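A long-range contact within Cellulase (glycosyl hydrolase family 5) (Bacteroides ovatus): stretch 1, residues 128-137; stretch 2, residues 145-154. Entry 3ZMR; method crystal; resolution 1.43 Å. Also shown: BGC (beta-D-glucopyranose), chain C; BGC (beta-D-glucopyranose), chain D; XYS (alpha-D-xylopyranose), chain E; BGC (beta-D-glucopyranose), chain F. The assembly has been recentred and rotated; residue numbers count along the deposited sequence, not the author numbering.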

ATOM      1  N   VAL A 128      10.977 -11.788   3.549  1.00  8.97           N
ATOM      2  CA  VAL A 128      12.437 -11.950   3.582  1.00  9.00           C
ATOM      3  C   VAL A 128      12.992 -10.591   4.034  1.00  9.02           C
ATOM      4  O   VAL A 128      13.538  -9.802   3.252  1.00 11.04           O
ATOM      5  N   GLY A 129      12.796 -10.299   5.308  1.00  9.48           N
ATOM      6  CA  GLY A 129      13.110  -9.012   5.859  1.00  9.20           C
ATOM      7  C   GLY A 129      14.588  -8.801   6.171  1.00  8.29           C
ATOM      8  O   GLY A 129      15.379  -9.752   6.277  1.00  8.78           O
ATOM      9  N   ASN A 130      14.941  -7.524   6.305  1.00  8.01           N
ATOM     10  CA  ASN A 130      16.309  -7.069   6.627  1.00  9.56           C
ATOM     11  C   ASN A 130      17.347  -7.643   5.677  1.00 10.37           C
ATOM     12  O   ASN A 130      18.474  -8.013   6.054  1.00  9.87           O
ATOM     13  N   THR A 131      16.975  -7.644   4.407  1.00  9.72           N
ATOM     14  CA  THR A 131      17.779  -8.272   3.370  1.00  9.28           C
ATOM     15  C   THR A 131      17.957  -7.318   2.178  1.00  8.94           C
ATOM     16  O   THR A 131      18.811  -6.424   2.259  1.00  9.75           O
ATOM     17  N   PHE A 132      17.152  -7.416   1.110  1.00  8.81           N
ATOM     18  CA  PHE A 132      17.348  -6.505  -0.020  1.00  8.23           C
ATOM     19  C   PHE A 132      17.082  -5.043   0.319  1.00  7.53           C
ATOM     20  O   PHE A 132      17.560  -4.153  -0.413  1.00  8.68           O
ATOM     21  N   GLU A 133      16.351  -4.757   1.400  1.00  8.13           N
ATOM     22  CA  GLU A 133      16.112  -3.387   1.817  1.00  8.76           C
ATOM     23  C   GLU A 133      17.180  -2.856   2.833  1.00  8.36           C
ATOM     24  O   GLU A 133      17.116  -1.713   3.254  1.00  8.82           O
ATOM     25  N   ALA A 134      18.116  -3.722   3.223  1.00  9.21           N
ATOM     26  CA  ALA A 134      19.166  -3.341   4.187  1.00  9.95           C
ATOM     27  C   ALA A 134      20.078  -2.237   3.584  1.00  8.54           C
ATOM     28  O   ALA A 134      20.629  -2.367   2.483  1.00 10.40           O
ATOM     29  N   VAL A 135      20.190  -1.144   4.322  1.00  9.69           N
ATOM     30  CA  VAL A 135      20.997   0.009   3.928  1.00  9.43           C
ATOM     31  C   VAL A 135      21.801   0.480   5.160  1.00 10.73           C
ATOM     32  O   VAL A 135      21.311   0.440   6.277  1.00 10.35           O
ATOM     33  N   ILE A 136      23.030   0.915   4.912  1.00 12.18           N
ATOM     34  CA  ILE A 136      23.806   1.626   5.919  1.00  9.29           C
ATOM     35  C   ILE A 136      23.485   3.107   5.687  1.00  9.74           C
ATOM     36  O   ILE A 136      23.652   3.634   4.580  1.00 11.16           O
ATOM     37  N   VAL A 137      22.987   3.755   6.732  1.00 12.71           N
ATOM     38  CA  VAL A 137      22.528   5.139   6.637  1.00 13.58           C
ATOM     39  C   VAL A 137      23.456   6.055   7.426  1.00 12.68           C
ATOM     40  O   VAL A 137      23.611   5.913   8.633  1.00 15.78           O
ATOM     41  N   GLY A 145      26.010   0.021   1.387  1.00 11.79           N
ATOM     42  CA  GLY A 145      25.760  -1.387   1.691  1.00 13.94           C
ATOM     43  C   GLY A 145      25.135  -2.173   0.561  1.00 12.18           C
ATOM     44  O   GLY A 145      24.993  -1.667  -0.552  1.00 14.30           O
ATOM     45  N   ASP A 146      24.745  -3.399   0.874  1.00 15.88           N
ATOM     46  CA  ASP A 146      24.074  -4.309  -0.059  1.00 12.09           C
ATOM     47  C   ASP A 146      23.155  -5.204   0.790  1.00 11.97           C
ATOM     48  O   ASP A 146      22.930  -4.912   1.974  1.00 10.85           O
ATOM     49  N   GLU A 147      22.637  -6.283   0.203  1.00 10.10           N
ATOM     50  CA  GLU A 147      21.628  -7.118   0.863  1.00 10.23           C
ATOM     51  C   GLU A 147      22.116  -7.857   2.086  1.00 10.78           C
ATOM     52  O   GLU A 147      21.323  -8.471   2.789  1.00 10.66           O
ATOM     53  N   THR A 148      23.437  -7.876   2.286  1.00 10.37           N
ATOM     54  CA  THR A 148      24.060  -8.574   3.417  1.00 12.25           C
ATOM     55  C   THR A 148      24.398  -7.639   4.568  1.00 11.61           C
ATOM     56  O   THR A 148      24.903  -8.104   5.612  1.00 12.50           O
ATOM     57  N   CYS A 149      24.121  -6.340   4.432  1.00 11.24           N
ATOM     58  CA  CYS A 149      24.703  -5.373   5.381  1.00 11.67           C
ATOM     59  C   CYS A 149      24.021  -5.328   6.749  1.00 12.12           C
ATOM     60  O   CYS A 149      24.523  -4.690   7.686  1.00 13.71           O
ATOM     61  N   TRP A 150      22.859  -5.974   6.855  1.00 11.68           N
ATOM     62  CA  TRP A 150      22.190  -6.151   8.165  1.00 11.53           C
ATOM     63  C   TRP A 150      22.280  -7.585   8.672  1.00 12.17           C
ATOM     64  O   TRP A 150      21.536  -7.969   9.565  1.00 15.30           O
ATOM     65  N   GLY A 151      23.175  -8.375   8.087  1.00 11.70           N
ATOM     66  CA  GLY A 151      23.539  -9.669   8.651  1.00 14.12           C
ATOM     67  C   GLY A 151      22.930 -10.903   8.024  1.00 13.22           C
ATOM     68  O   GLY A 151      23.201 -12.019   8.475  1.00 15.10           O
ATOM     69  N   ASN A 152      22.074 -10.711   7.013  1.00 11.08           N
ATOM     70  CA  ASN A 152      21.540 -11.848   6.275  1.00 10.61           C
ATOM     71  C   ASN A 152      22.335 -12.184   5.033  1.00 11.51           C
ATOM     72  O   ASN A 152      22.928 -11.303   4.434  1.00 13.27           O
ATOM     73  N   PRO A 153      22.327 -13.466   4.643  1.00  9.77           N
ATOM     74  CA  PRO A 153      22.915 -13.835   3.378  1.00 11.73           C
ATOM     75  C   PRO A 153      21.991 -13.524   2.206  1.00 11.80           C
ATOM     76  O   PRO A 153      20.815 -13.211   2.397  1.00 11.51           O
ATOM     77  N   THR A 154      22.522 -13.631   0.990  1.00 11.69           N
ATOM     78  CA  THR A 154      21.678 -13.469  -0.217  1.00 11.28           C
ATOM     79  C   THR A 154      20.573 -14.526  -0.185  1.00 11.67           C
ATOM     80  O   THR A 154      20.884 -15.706  -0.011  1.00 12.04           O
TER

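Stretches that are mostly loop and turn can still build a precise binding surface when one large aromatic residue serves as the common partner of many neighbours. In this family 5 cellulase, that residue is Trp-150, whose CA-to-CB bond points toward the first stretch (m rotamer, chi2 -7°); of the residues here, Trp-150 has the largest area covered by the other stretch.

Along the first stretch, Val-128 makes no contact, and Gly-129 contributes mainly its carbonyl, Gly-129 O, which accepts a 2.7 Å hydrogen bond from Thr-131 OG1. Asn-130 (m) points toward the second stretch. Its OD1 lies at the edge of the indole, 3.4 Å from Trp-150 CE3, while its ND2 donates to O3 of the chain D glucose at 2.8 Å. The carbonyl of Asn-130 is equally busy: Asn-152, also m and pointing toward its partner, donates from ND2 to Asn-130 O at 3.0 Å and nearly straight (169°). One water completes this polar centre, donating to Asn-130 O and Glu-147 O and accepting from the backbone nitrogens of Trp-150 and Asn-152, so that it joins backbone groups no direct bond connects.

Thr-131 (m) sets its CG2 3.8 Å from Pro-153 O. Its backbone lies close to that of Glu-147, with Glu-147 CA 3.2 Å from Thr-131 O in a CA-H...O contact. The CA-to-CB bond of Phe-132 (m) points away, yet the ring returns, and Glu-147 CB sits off-centre 4.2 Å from its centroid. Glu-147 (p) then leads its carboxylate away, where OE2 accepts from Thr-154 OG1 at 2.6 Å. The CA-to-CB bond of Glu-133 (p) points away; its carboxylate braces its own loop, OE2 receiving Asn-130 N at 2.7 Å and OE1 receiving Thr-131 N at 2.8 Å.

Ala-134 closes the type I turn begun at Thr-131 and lies against the indole: its CA is 3.6 Å from the centroid of the six-membered ring, and its CB is 3.5 Å from Trp-150 CD2. Backbone and side chain thus both touch the ring, CA in a CH-pi contact over the face. The same CB meets Cys-149 SG (p) at 3.7 Å. Val-135 (m) points away, but Val-135 O accepts a weak hydrogen bond from Trp-150 NE1 (2.9 Å, 123°). Ile-136 (m, m) brings CD1 to 3.7 Å from Cys-149 SG and to the indole edge. Beyond it, Val-137 N donates to xylose O5 at 3.0 Å.

The opposite indole face meets sugar: O4 of the chain C glucose lies over it, 3.3 Å from Trp-150 CD1. The indole is thus held between Ala-134 and a bound glucose.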

ATOM      1  CB  VAL A 128      13.027 -12.375   2.216  1.00 14.01           C
ATOM      2  CG1 VAL A 128      14.537 -12.607   2.316  1.00 14.59           C
ATOM      3  CG2 VAL A 128      12.359 -13.636   1.720  1.00 21.99           C
ATOM      4  CB  ASN A 130      16.676  -7.364   8.074  1.00 11.07           C
ATOM      5  CG  ASN A 130      16.064  -6.383   9.054  1.00 10.22           C
ATOM      6  OD1 ASN A 130      15.216  -5.551   8.728  1.00 11.51           O
ATOM      7  ND2 ASN A 130      16.488  -6.512  10.322  1.00 13.41           N
ATOM      8  CB  THR A 131      17.269  -9.685   3.056  1.00  9.35           C
ATOM      9  OG1 THR A 131      17.108 -10.415   4.285  1.00  9.95           O
ATOM     10  CG2 THR A 131      18.237 -10.439   2.152  1.00 11.74           C
ATOM     11  CB  PHE A 132      16.571  -6.918  -1.274  1.00 12.00           C
ATOM     12  CG  PHE A 132      17.226  -8.036  -2.026  1.00  7.93           C
ATOM     13  CD1 PHE A 132      18.372  -7.812  -2.782  1.00  9.95           C
ATOM     14  CD2 PHE A 132      16.711  -9.311  -1.986  1.00 10.47           C
ATOM     15  CE1 PHE A 132      18.975  -8.859  -3.478  1.00 12.19           C
ATOM     16  CE2 PHE A 132      17.301 -10.356  -2.682  1.00 11.75           C
ATOM     17  CZ  PHE A 132      18.442 -10.127  -3.418  1.00 14.10           C
ATOM     18  CB  GLU A 133      14.719  -3.216   2.413  1.00  7.97           C
ATOM     19  CG  GLU A 133      14.540  -3.591   3.879  1.00  8.10           C
ATOM     20  CD  GLU A 133      14.415  -5.053   4.215  1.00  7.94           C
ATOM     21  OE1 GLU A 133      14.963  -5.940   3.513  1.00  8.77           O
ATOM     22  OE2 GLU A 133      13.747  -5.316   5.267  1.00  9.64           O
ATOM     23  CB  ALA A 134      19.987  -4.553   4.550  1.00 10.75           C
ATOM     24  CB  VAL A 135      20.141   1.175   3.366  1.00 10.94           C
ATOM     25  CG1 VAL A 135      19.607   0.820   1.985  1.00 12.93           C
ATOM     26  CG2 VAL A 135      19.026   1.576   4.342  1.00 13.02           C
ATOM     27  CB  ILE A 136      25.303   1.318   5.802  1.00 10.54           C
ATOM     28  CG1 ILE A 136      25.578  -0.195   5.917  1.00 15.82           C
ATOM     29  CG2 ILE A 136      26.098   2.144   6.802  1.00 12.90           C
ATOM     30  CD1 ILE A 136      25.066  -0.880   7.152  1.00 16.35           C
ATOM     31  CB  VAL A 137      21.088   5.319   7.166  1.00 14.65           C
ATOM     32  CG1 VAL A 137      20.604   6.739   6.906  1.00 17.32           C
ATOM     33  CG2 VAL A 137      20.149   4.337   6.511  1.00 14.21           C
ATOM     34  CB  ASP A 146      25.100  -5.081  -0.943  1.00 14.63           C
ATOM     35  CG  ASP A 146      25.927  -6.135  -0.197  1.00 19.28           C
ATOM     36  OD1 ASP A 146      25.642  -6.464   0.962  1.00 13.78           O
ATOM     37  OD2 ASP A 146      26.851  -6.703  -0.832  1.00 25.82           O
ATOM     38  CB  GLU A 147      20.970  -8.070  -0.142  1.00 10.62           C
ATOM     39  CG  GLU A 147      21.739  -9.324  -0.528  1.00 11.14           C
ATOM     40  CD  GLU A 147      22.907  -9.138  -1.469  1.00 12.55           C
ATOM     41  OE1 GLU A 147      23.237  -7.995  -1.864  1.00 12.14           O
ATOM     42  OE2 GLU A 147      23.506 -10.189  -1.814  1.00 15.70           O
ATOM     43  CB  THR A 148      25.337  -9.334   3.012  1.00 13.81           C
ATOM     44  OG1 THR A 148      26.396  -8.408   2.701  1.00 14.90           O
ATOM     45  CG2 THR A 148      25.052 -10.270   1.840  1.00 17.78           C
ATOM     46  CB  CYS A 149      24.846  -3.971   4.793  1.00 12.12           C
ATOM     47  SG  CYS A 149      23.366  -2.991   4.606  1.00 12.67           S
ATOM     48  CB  TRP A 150      20.746  -5.664   8.101  1.00  9.20           C
ATOM     49  CG  TRP A 150      20.583  -4.168   7.957  1.00  9.06           C
ATOM     50  CD1 TRP A 150      21.575  -3.192   8.002  1.00 10.00           C
ATOM     51  CD2 TRP A 150      19.346  -3.456   7.773  1.00 10.28           C
ATOM     52  NE1 TRP A 150      21.023  -1.942   7.846  1.00 11.56           N
ATOM     53  CE2 TRP A 150      19.658  -2.075   7.698  1.00  9.42           C
ATOM     54  CE3 TRP A 150      18.001  -3.859   7.640  1.00  9.83           C
ATOM     55  CZ2 TRP A 150      18.687  -1.121   7.497  1.00 10.75           C
ATOM     56  CZ3 TRP A 150      17.043  -2.887   7.433  1.00 13.73           C
ATOM     57  CH2 TRP A 150      17.383  -1.554   7.371  1.00 10.37           C
ATOM     58  CB  ASN A 152      20.080 -11.583   5.889  1.00  9.27           C
ATOM     59  CG  ASN A 152      19.164 -11.707   7.094  1.00  9.20           C
ATOM     60  OD1 ASN A 152      19.153 -12.751   7.747  1.00 10.60           O
ATOM     61  ND2 ASN A 152      18.426 -10.664   7.406  1.00  9.37           N
ATOM     62  CB  PRO A 153      23.075 -15.353   3.512  1.00 13.07           C
ATOM     63  CG  PRO A 153      21.966 -15.778   4.424  1.00 12.80           C
ATOM     64  CD  PRO A 153      21.724 -14.626   5.339  1.00 12.49           C
ATOM     65  CB  THR A 154      22.526 -13.633  -1.489  1.00 13.07           C
ATOM     66  OG1 THR A 154      23.660 -12.782  -1.373  1.00 14.92           O
ATOM     67  CG2 THR A 154      21.738 -13.256  -2.740  1.00 14.51           C
TER
HETATM   68  C2  BGC C   3      18.669  -1.599  12.041  1.00 19.94           C
HETATM   69  C3  BGC C   3      20.102  -1.808  11.556  1.00 20.57           C
HETATM   70  C4  BGC C   3      20.582  -3.217  11.942  1.00 20.37           C
HETATM   71  C5  BGC C   3      19.547  -4.271  11.550  1.00 21.49           C
HETATM   72  C6  BGC C   3      19.922  -5.664  11.993  1.00 29.77           C
HETATM   73  C1  BGC C   3      17.764  -2.742  11.614  1.00 17.43           C
HETATM   74  O2  BGC C   3      18.164  -0.354  11.563  1.00 22.18           O
HETATM   75  O3  BGC C   3      20.917  -0.736  12.085  1.00 21.75           O
HETATM   76  O4  BGC C   3      21.800  -3.599  11.266  1.00 22.62           O
HETATM   77  O5  BGC C   3      18.276  -3.969  12.109  1.00 22.55           O
HETATM   78  O6  BGC C   3      20.015  -5.706  13.427  1.00 24.85           O
HETATM   79  C2  BGC D   2      13.322  -4.563  11.694  1.00 23.35           C
HETATM   80  C3  BGC D   2      14.636  -4.153  12.368  1.00 17.65           C
HETATM   81  C4  BGC D   2      15.369  -3.137  11.481  1.00 21.46           C
HETATM   82  C5  BGC D   2      14.412  -2.012  11.143  1.00 21.16           C
HETATM   83  C6  BGC D   2      14.992  -0.927  10.252  1.00 20.94           C
HETATM   84  C1  BGC D   2      12.479  -3.348  11.304  1.00 28.85           C
HETATM   85  O2  BGC D   2      12.597  -5.402  12.603  1.00 30.63           O
HETATM   86  O3  BGC D   2      15.504  -5.259  12.627  1.00 26.14           O
HETATM   87  O4  BGC D   2      16.466  -2.519  12.163  1.00 20.44           O
HETATM   88  O5  BGC D   2      13.269  -2.528  10.479  1.00 21.11           O
HETATM   89  O6  BGC D   2      14.255   0.237  10.558  1.00 23.27           O
HETATM   90  C1  XYS E   5      23.147   2.314  10.543  1.00 18.76           C
HETATM   91  C2  XYS E   5      22.322   3.265  11.407  1.00 21.74           C
HETATM   92  C3  XYS E   5      20.884   2.753  11.528  1.00 18.39           C
HETATM   93  C4  XYS E   5      20.311   2.506  10.128  1.00 16.91           C
HETATM   94  C5  XYS E   5      21.250   1.599   9.306  1.00 17.44           C
HETATM   95  O2  XYS E   5      22.914   3.408  12.705  1.00 24.03           O
HETATM   96  O3  XYS E   5      20.103   3.725  12.243  1.00 26.22           O
HETATM   97  O4  XYS E   5      18.979   1.948  10.195  1.00 19.98           O
HETATM   98  O5  XYS E   5      22.563   2.174   9.248  1.00 18.89           O
HETATM   99  C2  BGC F   4      24.135  -3.930  11.350  1.00 21.46           C
HETATM  100  C3  BGC F   4      25.486  -3.346  11.736  1.00 23.41           C
HETATM  101  C4  BGC F   4      25.589  -1.943  11.130  1.00 26.26           C
HETATM  102  C5  BGC F   4      24.375  -1.055  11.441  1.00 22.71           C
HETATM  103  C6  BGC F   4      24.422   0.323  10.781  1.00 32.15           C
HETATM  104  C1  BGC F   4      22.997  -2.961  11.695  1.00 20.02           C
HETATM  105  O2  BGC F   4      23.980  -5.179  12.024  1.00 31.39           O
HETATM  106  O3  BGC F   4      26.585  -4.167  11.295  1.00 25.13           O
HETATM  107  O4  BGC F   4      26.757  -1.364  11.668  1.00 35.47           O
HETATM  108  O5  BGC F   4      23.169  -1.715  11.015  1.00 19.36           O
HETATM  109  O6  BGC F   4      23.277   1.062  11.216  1.00 23.05           O
HETATM  110  O   HOH W   1      21.234  -8.160   5.530  1.00 10.94           O